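Local coordinates for protein zinc peptidase (PDB 2GU1) that cuts the peptide cross-links between adjacent peptidoglycan strands as a zinc-dependent DD-endopeptidase, probably to let the cell wall expand, at residues 27-30 / 31-35; 130-133 / 134-138; 154-158 / 159-163; 221-224 / 225-228; 321-324 / 325-329. All blocks are in the same frame, centred on the assembly; numbering follows the deposited sequence.

All five contacts are local and follow one another along the chain; none encloses or crosses another. Interaction 1 starts helix 29-38 in the LysM-like region. Interaction 2 lies near the C-terminal end of helix 122-132 and begins the loop toward strand 147-157. Interaction 3 closes the hairpin of strands 147-157 and 160-173; like interaction 2 it belongs to the Csd3-like second region. Interaction 4 closes a turn between strands 213-215 and 235-237, its Arg-221 end near the zinc site. Interaction 5 turns the chain after strand 321-323 of the peptidase sheet. Interactions 1 and 2 lie on opposite sides of the chain's centre, their own centres about 48 Å apart.

Interaction 1 of 5, residues 27-30 / 31-35; sequences VPYS and ILQKI
Gln-33 lays its side chain over one face of the Tyr-29 ring. Its CG sits 4.0 Å from the centroid of the Tyr-29 ring, in a CH-pi contact displaced toward the rim. The amide follows the ring almost flat, with the two planes only 11° apart. Gln-33 OE1 comes over the same ring, 3.6 Å from Tyr-29 CE1. Two torsions produce this overlap. Tyr-29 swings its ring opposite its own backbone N (chi1 176°), and Gln-33 folds at chi2 (-33°) instead of extending. Gln-33 N also donates to Tyr-29 O at 2.9 Å, the helix bond between the same two residues.

This is the first turn of helix 29-38, in the LysM-like region, with Pro-28 at the N-cap. Pro-28 O accepts from Leu-32 N at 3.1 Å and, weakly, from Ile-31 N. Lys-34 N reaches Ser-30 O in a longer bond of 3.3 Å.

On another side of the turn, Val-27 and Ile-31 cross at about a right angle. Val-27 CG1 meets Ile-31 CG2 at 3.6 Å. Ile-31 CG1 lies beside the proline ring, 4.0 Å from Pro-28 CD, and the two side chains point the same way. Val-27 and Leu-32 also pack on Phe-22 of helix 18-24. Gln-33 touches Pro-260 and Tyr-261, and a sodium ion lies about 4 Å from the Tyr-29 side chain.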
loop_
_atom_site.group_PDB
_atom_site.type_symbol
_atom_site.label_atom_id
_atom_site.label_comp_id
_atom_site.label_asym_id
_atom_site.label_seq_id
_atom_site.Cartn_x
_atom_site.Cartn_y
_atom_site.Cartn_z
ATOM N N VAL A 27 15.947 -21.240 -8.837
ATOM C CA VAL A 27 14.598 -21.794 -8.658
ATOM C C VAL A 27 13.934 -21.959 -10.030
ATOM O O VAL A 27 14.022 -21.067 -10.881
ATOM C CB VAL A 27 13.735 -20.857 -7.785
ATOM C CG1 VAL A 27 12.326 -21.427 -7.621
ATOM C CG2 VAL A 27 14.402 -20.660 -6.432
ATOM N N PRO A 28 13.265 -23.105 -10.267
ATOM C CA PRO A 28 12.597 -23.369 -11.546
ATOM C C PRO A 28 11.437 -22.418 -11.845
ATOM O O PRO A 28 10.787 -21.901 -10.940
ATOM C CB PRO A 28 12.115 -24.816 -11.397
ATOM C CG PRO A 28 13.067 -25.403 -10.392
ATOM C CD PRO A 28 13.196 -24.289 -9.393
ATOM N N TYR A 29 11.186 -22.208 -13.131
ATOM C CA TYR A 29 10.106 -21.341 -13.578
ATOM C C TYR A 29 8.766 -21.792 -12.993
ATOM O O TYR A 29 7.998 -20.990 -12.467
ATOM C CB TYR A 29 10.031 -21.373 -15.101
ATOM C CG TYR A 29 8.883 -20.577 -15.679
ATOM C CD1 TYR A 29 8.945 -19.188 -15.765
ATOM C CD2 TYR A 29 7.737 -21.217 -16.149
ATOM C CE1 TYR A 29 7.889 -18.450 -16.310
ATOM C CE2 TYR A 29 6.674 -20.491 -16.694
ATOM C CZ TYR A 29 6.760 -19.109 -16.772
ATOM O OH TYR A 29 5.725 -18.392 -17.320
ATOM N N SER A 30 8.498 -23.090 -13.092
ATOM C CA SER A 30 7.253 -23.662 -12.590
ATOM C C SER A 30 6.996 -23.304 -11.134
ATOM O O SER A 30 5.846 -23.101 -10.730
ATOM C CB SER A 30 7.293 -25.180 -12.738
ATOM O OG SER A 30 8.346 -25.703 -11.955
ATOM N N ILE A 31 8.064 -23.219 -10.348
ATOM C CA ILE A 31 7.957 -22.890 -8.932
ATOM C C ILE A 31 7.708 -21.396 -8.779
ATOM O O ILE A 31 6.969 -20.962 -7.898
ATOM C CB ILE A 31 9.237 -23.286 -8.171
ATOM C CG1 ILE A 31 9.437 -24.807 -8.246
ATOM C CG2 ILE A 31 9.167 -22.786 -6.737
ATOM C CD1 ILE A 31 8.280 -25.631 -7.717
ATOM N N LEU A 32 8.338 -20.605 -9.635
ATOM C CA LEU A 32 8.115 -19.167 -9.600
ATOM C C LEU A 32 6.603 -18.941 -9.799
ATOM O O LEU A 32 5.978 -18.174 -9.072
ATOM C CB LEU A 32 8.893 -18.493 -10.729
ATOM C CG LEU A 32 8.514 -17.039 -10.980
ATOM C CD1 LEU A 32 8.643 -16.263 -9.692
ATOM C CD2 LEU A 32 9.409 -16.456 -12.072
ATOM N N GLN A 33 6.024 -19.636 -10.775
ATOM C CA GLN A 33 4.590 -19.504 -11.065
ATOM C C GLN A 33 3.671 -19.888 -9.901
ATOM O O GLN A 33 2.588 -19.319 -9.740
ATOM C CB GLN A 33 4.214 -20.333 -12.304
ATOM C CG GLN A 33 4.815 -19.815 -13.605
ATOM C CD GLN A 33 4.947 -18.305 -13.600
ATOM O OE1 GLN A 33 6.022 -17.766 -13.333
ATOM N NE2 GLN A 33 3.846 -17.613 -13.866
ATOM N N LYS A 34 4.085 -20.855 -9.090
ATOM C CA LYS A 34 3.261 -21.252 -7.955
ATOM C C LYS A 34 3.271 -20.163 -6.882
ATOM O O LYS A 34 2.273 -19.958 -6.174
ATOM C CB LYS A 34 3.744 -22.582 -7.362
ATOM C CG LYS A 34 3.520 -23.792 -8.273
ATOM C CD LYS A 34 2.100 -23.800 -8.866
ATOM C CE LYS A 34 1.009 -23.701 -7.790
ATOM N NZ LYS A 34 -0.345 -23.383 -8.358
ATOM N N ILE A 35 4.403 -19.473 -6.759
ATOM C CA ILE A 35 4.536 -18.392 -5.785
ATOM C C ILE A 35 3.708 -17.193 -6.259
ATOM O O ILE A 35 2.984 -16.580 -5.480
ATOM C CB ILE A 35 6.019 -17.980 -5.623
ATOM C CG1 ILE A 35 6.799 -19.122 -4.956
ATOM C CG2 ILE A 35 6.135 -16.693 -4.825
ATOM C CD1 ILE A 35 6.265 -19.534 -3.596
#

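Interaction 2 of 5, residues 130-133 / 134-138; sequences QVMK and DKIDF
Met-132 O takes two backbone N-H groups from the residues that follow. The stronger bond comes from Ile-136 N at 2.8 Å, with the donor nearly in line with the carbonyl (C=O...N angle 179°). That bond is bent at the hydrogen (141°). Lys-135 N adds a weak one at 3.0 Å. Lys-133 and Asp-134 run side by side on the surface. Their charges are opposite but stay apart, with Lys-133 NZ 4.3 Å from Asp-134 OD2, beyond a salt bridge.

These bonds form near the C-terminal end of helix 122-132, where the loop leading to strand 147-157 begins, in the Csd3-like second region. Asp-137 OD1 accepts from the backbone N of Ser-139 and Arg-140 farther along that loop.

The packing is apolar. Phe-138 turns its edge to Met-132, and its CZ lies 3.9 Å from Met-132 CB. Ile-136 CG2 lies over the centre of one face of the same ring, 3.8 Å above the plane. Met-132 folds at chi2 (-60°), which turns its end toward Ile-136; Met-132 CE stops 4.1 Å from Ile-136 CD1. Ile-136 and Phe-138 both rest on Phe-172 of strand 160-173, while Met-132 touches Ile-170, Val-179 and Ala-181.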
loop_
_atom_site.group_PDB
_atom_site.type_symbol
_atom_site.label_atom_id
_atom_site.label_comp_id
_atom_site.label_asym_id
_atom_site.label_seq_id
_atom_site.Cartn_x
_atom_site.Cartn_y
_atom_site.Cartn_z
ATOM N N GLN A 130 1.397 18.151 1.684
ATOM C CA GLN A 130 0.155 17.679 1.071
ATOM C C GLN A 130 -1.027 17.962 1.995
ATOM O O GLN A 130 -2.004 18.584 1.595
ATOM C CB GLN A 130 0.239 16.174 0.801
ATOM C CG GLN A 130 -1.079 15.535 0.386
ATOM C CD GLN A 130 -1.087 14.022 0.601
ATOM O OE1 GLN A 130 -0.902 13.537 1.725
ATOM N NE2 GLN A 130 -1.307 13.270 -0.476
ATOM N N VAL A 131 -0.923 17.504 3.239
ATOM C CA VAL A 131 -1.974 17.699 4.229
ATOM C C VAL A 131 -2.303 19.167 4.491
ATOM O O VAL A 131 -3.472 19.543 4.557
ATOM C CB VAL A 131 -1.590 17.040 5.583
ATOM C CG1 VAL A 131 -2.542 17.490 6.685
ATOM C CG2 VAL A 131 -1.612 15.523 5.443
ATOM N N MET A 132 -1.274 19.993 4.634
ATOM C CA MET A 132 -1.467 21.409 4.943
ATOM C C MET A 132 -1.609 22.372 3.759
ATOM O O MET A 132 -1.727 23.580 3.967
ATOM C CB MET A 132 -0.309 21.901 5.819
ATOM C CG MET A 132 -0.058 21.080 7.080
ATOM S SD MET A 132 -1.486 21.049 8.161
ATOM C CE MET A 132 -1.328 22.594 8.972
ATOM N N LYS A 133 -1.619 21.859 2.533
ATOM C CA LYS A 133 -1.688 22.735 1.358
ATOM C C LYS A 133 -2.777 23.813 1.329
ATOM O O LYS A 133 -2.534 24.918 0.850
ATOM C CB LYS A 133 -1.764 21.902 0.075
ATOM C CG LYS A 133 -3.078 21.197 -0.163
ATOM C CD LYS A 133 -3.136 20.689 -1.596
ATOM C CE LYS A 133 -4.454 20.001 -1.897
ATOM N NZ LYS A 133 -4.601 18.744 -1.122
ATOM N N ASP A 134 -3.967 23.511 1.835
ATOM C CA ASP A 134 -5.045 24.496 1.829
ATOM C C ASP A 134 -4.992 25.460 3.010
ATOM O O ASP A 134 -5.509 26.576 2.938
ATOM C CB ASP A 134 -6.405 23.796 1.803
ATOM C CG ASP A 134 -6.586 22.928 0.577
ATOM O OD1 ASP A 134 -6.340 23.428 -0.540
ATOM O OD2 ASP A 134 -6.973 21.750 0.726
ATOM N N LYS A 135 -4.364 25.031 4.099
ATOM C CA LYS A 135 -4.264 25.870 5.284
ATOM C C LYS A 135 -2.991 26.710 5.266
ATOM O O LYS A 135 -2.912 27.733 5.945
ATOM C CB LYS A 135 -4.299 24.999 6.547
ATOM C CG LYS A 135 -5.516 24.076 6.641
ATOM C CD LYS A 135 -6.816 24.841 6.882
ATOM C CE LYS A 135 -7.147 24.951 8.367
ATOM N NZ LYS A 135 -6.064 25.595 9.154
ATOM N N ILE A 136 -2.002 26.284 4.482
ATOM C CA ILE A 136 -0.734 27.005 4.399
ATOM C C ILE A 136 -0.194 27.148 2.977
ATOM O O ILE A 136 -0.165 26.187 2.208
ATOM C CB ILE A 136 0.367 26.310 5.242
ATOM C CG1 ILE A 136 -0.041 26.272 6.715
ATOM C CG2 ILE A 136 1.691 27.048 5.088
ATOM C CD1 ILE A 136 1.001 25.644 7.622
ATOM N N ASP A 137 0.232 28.363 2.641
ATOM C CA ASP A 137 0.819 28.652 1.337
ATOM C C ASP A 137 2.318 28.595 1.598
ATOM O O ASP A 137 2.899 29.563 2.090
ATOM C CB ASP A 137 0.427 30.060 0.868
ATOM C CG ASP A 137 0.934 30.379 -0.539
ATOM O OD1 ASP A 137 2.139 30.177 -0.812
ATOM O OD2 ASP A 137 0.124 30.841 -1.373
ATOM N N PHE A 138 2.937 27.459 1.284
ATOM C CA PHE A 138 4.367 27.282 1.515
ATOM C C PHE A 138 5.248 28.166 0.639
ATOM O O PHE A 138 6.438 27.898 0.458
ATOM C CB PHE A 138 4.755 25.807 1.342
ATOM C CG PHE A 138 4.161 24.902 2.389
ATOM C CD1 PHE A 138 2.864 24.414 2.257
ATOM C CD2 PHE A 138 4.880 24.584 3.541
ATOM C CE1 PHE A 138 2.289 23.628 3.257
ATOM C CE2 PHE A 138 4.316 23.800 4.549
ATOM C CZ PHE A 138 3.018 23.321 4.406
#

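Interaction 3 of 5, residues 154-158 / 159-163; sequences QQYLG and EHNTG
Strands 154-157 and 160-162 run antiparallel through the pairs Tyr-156 with Asn-161 and Leu-157 with His-160, joined by a type II' beta turn from Leu-157 to His-160; in the hydrogen-bonded pair Leu-157 N donates to His-160 O at 2.7 Å and His-160 N to Leu-157 O at 2.8 Å.

The non-hydrogen-bonded pair carries the main side-chain overlap. Asn-161 lies across one face of the Tyr-156 ring, with its CA in a CH-pi contact 3.6 Å from the ring centroid and only 6° off the normal. Its amide is stacked on the ring, the planes 23° apart. Asn-161 CB also meets Tyr-156 CZ at 3.5 Å. The CG of Asn-161 points away from its own backbone N (chi1 -172°), which carries the amide along the ring toward the phenol end.

This is the tip of the hairpin formed by strands 147-157 and 160-173 in the Csd3-like second region. Gly-158 occupies the turn with a positive phi, and its N donates to Glu-97 OE2. Arg-99, on strand 97-106, makes a cation-pi contact with Tyr-156.

Farther from the turn, Thr-162 grips one carbonyl twice. Its N donates to Gln-155 O at 3.1 Å and its OG1 to the same Gln-155 O at 3.0 Å, both from the same face, OG1 from well above the carbonyl plane and N only tilted from it. Thr-162 OG1 also accepts from Asn-164 N. The methyl CG2 of Thr-162 packs 4.1 Å from Leu-157 CB.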
loop_
_atom_site.group_PDB
_atom_site.type_symbol
_atom_site.label_atom_id
_atom_site.label_comp_id
_atom_site.label_asym_id
_atom_site.label_seq_id
_atom_site.Cartn_x
_atom_site.Cartn_y
_atom_site.Cartn_z
ATOM N N GLN A 154 7.131 6.185 16.087
ATOM C CA GLN A 154 8.097 5.291 15.455
ATOM C C GLN A 154 8.025 3.919 16.102
ATOM O O GLN A 154 8.062 3.804 17.322
ATOM C CB GLN A 154 9.517 5.838 15.604
ATOM C CG GLN A 154 9.861 6.973 14.658
ATOM C CD GLN A 154 11.259 7.510 14.908
ATOM O OE1 GLN A 154 11.851 8.159 14.048
ATOM N NE2 GLN A 154 11.787 7.247 16.097
ATOM N N GLN A 155 7.925 2.879 15.283
ATOM C CA GLN A 155 7.852 1.530 15.816
ATOM C C GLN A 155 9.248 0.956 15.986
ATOM O O GLN A 155 10.111 1.096 15.113
ATOM C CB GLN A 155 7.022 0.637 14.892
ATOM C CG GLN A 155 6.882 -0.805 15.359
ATOM C CD GLN A 155 6.027 -1.626 14.409
ATOM O OE1 GLN A 155 6.131 -1.485 13.193
ATOM N NE2 GLN A 155 5.181 -2.498 14.962
ATOM N N TYR A 156 9.465 0.335 17.137
ATOM C CA TYR A 156 10.737 -0.294 17.459
ATOM C C TYR A 156 10.489 -1.744 17.846
ATOM O O TYR A 156 9.367 -2.134 18.148
ATOM C CB TYR A 156 11.414 0.417 18.637
ATOM C CG TYR A 156 12.352 1.528 18.232
ATOM C CD1 TYR A 156 11.877 2.664 17.574
ATOM C CD2 TYR A 156 13.720 1.436 18.485
ATOM C CE1 TYR A 156 12.743 3.681 17.174
ATOM C CE2 TYR A 156 14.597 2.449 18.091
ATOM C CZ TYR A 156 14.102 3.568 17.438
ATOM O OH TYR A 156 14.959 4.572 17.055
ATOM N N LEU A 157 11.548 -2.536 17.797
ATOM C CA LEU A 157 11.500 -3.928 18.205
ATOM C C LEU A 157 12.679 -3.980 19.151
ATOM O O LEU A 157 13.828 -3.937 18.718
ATOM C CB LEU A 157 11.740 -4.873 17.033
ATOM C CG LEU A 157 11.668 -6.347 17.457
ATOM C CD1 LEU A 157 10.315 -6.633 18.103
ATOM C CD2 LEU A 157 11.885 -7.241 16.246
ATOM N N GLY A 158 12.399 -4.054 20.444
ATOM C CA GLY A 158 13.487 -4.047 21.395
ATOM C C GLY A 158 14.183 -2.709 21.214
ATOM O O GLY A 158 13.555 -1.658 21.333
ATOM N N GLU A 159 15.465 -2.745 20.876
ATOM C CA GLU A 159 16.245 -1.528 20.694
ATOM C C GLU A 159 16.435 -1.172 19.222
ATOM O O GLU A 159 17.129 -0.206 18.891
ATOM C CB GLU A 159 17.611 -1.703 21.360
ATOM C CG GLU A 159 18.419 -2.859 20.789
ATOM C CD GLU A 159 19.408 -3.440 21.789
ATOM O OE1 GLU A 159 20.220 -4.303 21.387
ATOM O OE2 GLU A 159 19.369 -3.042 22.975
ATOM N N HIS A 160 15.809 -1.946 18.342
ATOM C CA HIS A 160 15.938 -1.720 16.913
ATOM C C HIS A 160 14.748 -1.007 16.289
ATOM O O HIS A 160 13.592 -1.357 16.533
ATOM C CB HIS A 160 16.166 -3.051 16.203
ATOM C CG HIS A 160 17.387 -3.776 16.674
ATOM N ND1 HIS A 160 18.664 -3.326 16.416
ATOM C CD2 HIS A 160 17.525 -4.903 17.411
ATOM C CE1 HIS A 160 19.537 -4.146 16.974
ATOM N NE2 HIS A 160 18.873 -5.111 17.583
ATOM N N ASN A 161 15.059 0.003 15.487
ATOM C CA ASN A 161 14.053 0.782 14.787
ATOM C C ASN A 161 13.615 -0.080 13.605
ATOM O O ASN A 161 14.442 -0.536 12.817
ATOM C CB ASN A 161 14.672 2.100 14.314
ATOM C CG ASN A 161 13.649 3.060 13.733
ATOM O OD1 ASN A 161 13.907 4.260 13.633
ATOM N ND2 ASN A 161 12.497 2.541 13.334
ATOM N N THR A 162 12.314 -0.321 13.498
ATOM C CA THR A 162 11.783 -1.152 12.419
ATOM C C THR A 162 11.719 -0.398 11.099
ATOM O O THR A 162 11.685 -1.003 10.031
ATOM C CB THR A 162 10.371 -1.659 12.758
ATOM O OG1 THR A 162 9.446 -0.560 12.729
ATOM C CG2 THR A 162 10.352 -2.285 14.143
ATOM N N GLY A 163 11.716 0.926 11.175
ATOM C CA GLY A 163 11.622 1.725 9.970
ATOM C C GLY A 163 10.185 2.165 9.735
ATOM O O GLY A 163 9.913 3.018 8.883
#

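Interaction 4 of 5, residues 221-224 / 225-228; sequences RKHP and VTGR
A surface loop between strands 213-215 and 235-237 folds back on itself here, starting close to the zinc site at Arg-221. Its neck is closed by His-223 N, which donates to Arg-228 O at 2.7 Å in a nearly straight bond (172° at the hydrogen). One step inward, Gly-227 N donates to His-223 O at 2.8 Å, more bent, and closes a five-residue alpha turn, 223-227. Gly-227 adopts a positive phi, a conformation that suits glycine.

The His-223 ring stands beside the bend. Its CG is turned opposite its backbone N (chi1 -170°), and this brings the ring alongside Val-225, with the two side chains pointing the same way. His-223 CD2 is 3.3 Å from Val-225 CB, and His-223 NE2 is 3.5 Å from Val-225 CG2. Pro-224 CD lies over one face of the ring, offset to its rim. The backbone N of Thr-226 comes to the ring edge, in plane.

Thr-226 OG1 accepts from Arg-228 N at 3.1 Å. Thr-226 CB sits over the centre of one face of the Arg-228 guanidinium, 3.7 Å above it. Arg-228 NH2 forms a salt bridge with Asp-84.

At the other end, Arg-221 NE bonds Val-230 O. The Arg-221 side chain is about 4 Å from that of the zinc ligand His-232 and about 6 Å from the zinc ion. The Thr-226 OG1 to Arg-228 N bond is that of an ST turn, which overlaps the alpha turn 223-227 in a loop whose Arg-221 end comes near the metal site of this M23 peptidase.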
loop_
_atom_site.group_PDB
_atom_site.type_symbol
_atom_site.label_atom_id
_atom_site.label_comp_id
_atom_site.label_asym_id
_atom_site.label_seq_id
_atom_site.Cartn_x
_atom_site.Cartn_y
_atom_site.Cartn_z
ATOM N N ARG A 221 -12.552 -16.945 3.346
ATOM C CA ARG A 221 -12.978 -17.800 2.239
ATOM C C ARG A 221 -12.133 -19.072 2.158
ATOM O O ARG A 221 -10.908 -19.026 2.289
ATOM C CB ARG A 221 -12.883 -17.047 0.911
ATOM C CG ARG A 221 -13.399 -17.842 -0.277
ATOM C CD ARG A 221 -13.133 -17.133 -1.598
ATOM N NE ARG A 221 -11.712 -16.852 -1.779
ATOM C CZ ARG A 221 -11.175 -16.361 -2.892
ATOM N NH1 ARG A 221 -11.942 -16.097 -3.944
ATOM N NH2 ARG A 221 -9.869 -16.129 -2.951
ATOM N N LYS A 222 -12.792 -20.208 1.947
ATOM C CA LYS A 222 -12.094 -21.484 1.844
ATOM C C LYS A 222 -12.072 -21.953 0.396
ATOM O O LYS A 222 -13.051 -21.789 -0.334
ATOM C CB LYS A 222 -12.773 -22.542 2.717
ATOM C CG LYS A 222 -12.691 -22.262 4.208
ATOM C CD LYS A 222 -13.398 -23.347 5.011
ATOM C CE LYS A 222 -13.277 -23.092 6.507
ATOM N NZ LYS A 222 -11.852 -23.059 6.946
ATOM N N HIS A 223 -10.950 -22.533 -0.016
ATOM C CA HIS A 223 -10.820 -23.020 -1.380
ATOM C C HIS A 223 -11.726 -24.232 -1.567
ATOM O O HIS A 223 -11.744 -25.141 -0.733
ATOM C CB HIS A 223 -9.374 -23.410 -1.676
ATOM C CG HIS A 223 -9.114 -23.686 -3.124
ATOM N ND1 HIS A 223 -8.962 -22.683 -4.056
ATOM C CD2 HIS A 223 -9.013 -24.851 -3.805
ATOM C CE1 HIS A 223 -8.778 -23.219 -5.250
ATOM N NE2 HIS A 223 -8.806 -24.533 -5.125
ATOM N N PRO A 224 -12.487 -24.262 -2.670
ATOM C CA PRO A 224 -13.400 -25.370 -2.955
ATOM C C PRO A 224 -12.709 -26.722 -3.112
ATOM O O PRO A 224 -13.243 -27.748 -2.688
ATOM C CB PRO A 224 -14.093 -24.920 -4.237
ATOM C CG PRO A 224 -13.015 -24.136 -4.932
ATOM C CD PRO A 224 -12.453 -23.312 -3.797
ATOM N N VAL A 225 -11.518 -26.719 -3.705
ATOM C CA VAL A 225 -10.781 -27.956 -3.931
ATOM C C VAL A 225 -10.027 -28.503 -2.716
ATOM O O VAL A 225 -10.146 -29.685 -2.395
ATOM C CB VAL A 225 -9.770 -27.793 -5.096
ATOM C CG1 VAL A 225 -9.062 -29.116 -5.361
ATOM C CG2 VAL A 225 -10.489 -27.307 -6.350
ATOM N N THR A 226 -9.265 -27.647 -2.040
ATOM C CA THR A 226 -8.460 -28.065 -0.888
ATOM C C THR A 226 -9.069 -27.806 0.486
ATOM O O THR A 226 -8.639 -28.398 1.478
ATOM C CB THR A 226 -7.103 -27.357 -0.886
ATOM O OG1 THR A 226 -7.303 -25.973 -0.569
ATOM C CG2 THR A 226 -6.437 -27.470 -2.251
ATOM N N GLY A 227 -10.041 -26.902 0.554
ATOM C CA GLY A 227 -10.661 -26.584 1.828
ATOM C C GLY A 227 -9.817 -25.651 2.680
ATOM O O GLY A 227 -10.199 -25.306 3.798
ATOM N N ARG A 228 -8.661 -25.246 2.161
ATOM C CA ARG A 228 -7.779 -24.337 2.886
ATOM C C ARG A 228 -8.261 -22.894 2.712
ATOM O O ARG A 228 -8.902 -22.564 1.714
ATOM C CB ARG A 228 -6.339 -24.472 2.371
ATOM C CG ARG A 228 -5.684 -25.822 2.674
ATOM C CD ARG A 228 -4.184 -25.810 2.373
ATOM N NE ARG A 228 -3.893 -25.752 0.945
ATOM C CZ ARG A 228 -3.566 -26.803 0.197
ATOM N NH1 ARG A 228 -3.480 -28.012 0.736
ATOM N NH2 ARG A 228 -3.326 -26.643 -1.097
#

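Interaction 5 of 5, residues 321-324 / 325-329; sequences RPVD and AMKAD
Lys-327 stretches its aliphatic chain back past the carbonyl of Asp-324 toward Val-323. Its CG lies 3.2 Å from Asp-324 O. Farther out, Lys-327 CE is 4.2 Å from Val-323 CG2, and the two side chains meet at a slant. The first torsion places Lys-327 CG between its own backbone N and carbonyl carbon (chi1 78°). From there the chain is fully extended, which carries the amine back over the valine.

Asp-324 to Lys-327 form a type I beta turn. Its closing bond runs from Lys-327 N to Asp-324 O at 3.1 Å. The donor stands above the carbonyl plane, 60° out of it, although the bond is fairly straight at the hydrogen.

The Asp-324 carboxylate adds a second tie. Its OD1 accepts from Met-326 N at 2.9 Å, on the anti side of the carboxylate. This is an Asx turn, a side-chain counterpart of the backbone turn. Asp-324 OD1 also touches Met-326 CB at 3.5 Å.

The turn follows strand 321-323, which pairs with strand 312-318 through Val-323 and Val-316. Ala-325 packs on Phe-314 and Val-316 of that strand and on Thr-235 of strand 235-237. Met-326 touches Phe-237, and Arg-203 NH1 bonds both Ala-325 O and Lys-327 O. The turn thus lies against the peptidase sheet, with the side chain of Ala-325 about 11 Å from the zinc ion.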
loop_
_atom_site.group_PDB
_atom_site.type_symbol
_atom_site.label_atom_id
_atom_site.label_comp_id
_atom_site.label_asym_id
_atom_site.label_seq_id
_atom_site.Cartn_x
_atom_site.Cartn_y
_atom_site.Cartn_z
ATOM N N ARG A 321 -3.186 -3.021 4.911
ATOM C CA ARG A 321 -3.994 -4.187 5.245
ATOM C C ARG A 321 -5.322 -4.091 4.488
ATOM O O ARG A 321 -6.053 -3.099 4.612
ATOM C CB ARG A 321 -4.317 -4.233 6.737
ATOM C CG ARG A 321 -3.130 -4.143 7.681
ATOM C CD ARG A 321 -3.643 -4.160 9.121
ATOM N NE ARG A 321 -2.603 -3.870 10.104
ATOM C CZ ARG A 321 -2.048 -4.782 10.893
ATOM N NH1 ARG A 321 -2.430 -6.051 10.816
ATOM N NH2 ARG A 321 -1.119 -4.423 11.771
ATOM N N PRO A 322 -5.667 -5.124 3.710
ATOM C CA PRO A 322 -6.943 -5.021 2.995
ATOM C C PRO A 322 -8.159 -5.017 3.926
ATOM O O PRO A 322 -8.168 -5.683 4.958
ATOM C CB PRO A 322 -6.914 -6.224 2.048
ATOM C CG PRO A 322 -6.011 -7.204 2.737
ATOM C CD PRO A 322 -4.916 -6.323 3.306
ATOM N N VAL A 323 -9.170 -4.227 3.567
ATOM C CA VAL A 323 -10.400 -4.133 4.348
ATOM C C VAL A 323 -11.556 -4.169 3.349
ATOM O O VAL A 323 -11.362 -3.897 2.160
ATOM C CB VAL A 323 -10.484 -2.805 5.147
ATOM C CG1 VAL A 323 -9.235 -2.620 6.010
ATOM C CG2 VAL A 323 -10.664 -1.633 4.192
ATOM N N ASP A 324 -12.747 -4.508 3.831
ATOM C CA ASP A 324 -13.933 -4.572 2.982
ATOM C C ASP A 324 -14.210 -3.175 2.424
ATOM O O ASP A 324 -14.524 -2.255 3.177
ATOM C CB ASP A 324 -15.135 -5.053 3.803
ATOM C CG ASP A 324 -16.305 -5.464 2.937
ATOM O OD1 ASP A 324 -16.505 -4.853 1.864
ATOM O OD2 ASP A 324 -17.033 -6.402 3.333
ATOM N N ALA A 325 -14.089 -3.022 1.106
ATOM C CA ALA A 325 -14.315 -1.733 0.456
ATOM C C ALA A 325 -15.742 -1.227 0.647
ATOM O O ALA A 325 -15.995 -0.030 0.571
ATOM C CB ALA A 325 -14.010 -1.841 -1.031
ATOM N N MET A 326 -16.675 -2.139 0.895
ATOM C CA MET A 326 -18.067 -1.749 1.080
ATOM C C MET A 326 -18.469 -1.505 2.540
ATOM O O MET A 326 -19.645 -1.277 2.820
ATOM C CB MET A 326 -18.980 -2.815 0.476
ATOM C CG MET A 326 -18.715 -3.108 -0.990
ATOM S SD MET A 326 -19.035 -1.700 -2.078
ATOM C CE MET A 326 -17.407 -0.959 -2.205
ATOM N N LYS A 327 -17.508 -1.530 3.463
ATOM C CA LYS A 327 -17.827 -1.339 4.881
ATOM C C LYS A 327 -18.294 0.067 5.280
ATOM O O LYS A 327 -17.865 1.074 4.715
ATOM C CB LYS A 327 -16.645 -1.758 5.761
ATOM C CG LYS A 327 -15.504 -0.772 5.842
ATOM C CD LYS A 327 -14.470 -1.281 6.833
ATOM C CE LYS A 327 -13.368 -0.271 7.071
ATOM N NZ LYS A 327 -12.457 -0.713 8.164
ATOM N N ALA A 328 -19.173 0.109 6.278
ATOM C CA ALA A 328 -19.761 1.349 6.781
ATOM C C ALA A 328 -18.788 2.474 7.129
ATOM O O ALA A 328 -18.757 3.502 6.450
ATOM C CB ALA A 328 -20.649 1.042 7.989
ATOM N N ASP A 329 -18.006 2.288 8.188
ATOM C CA ASP A 329 -17.063 3.316 8.620
ATOM C C ASP A 329 -15.821 3.412 7.746
ATOM O O ASP A 329 -14.974 2.518 7.741
ATOM C CB ASP A 329 -16.629 3.082 10.070
ATOM C CG ASP A 329 -15.694 1.893 10.213
ATOM O OD1 ASP A 329 -16.119 0.757 9.911
ATOM O OD2 ASP A 329 -14.533 2.099 10.619
#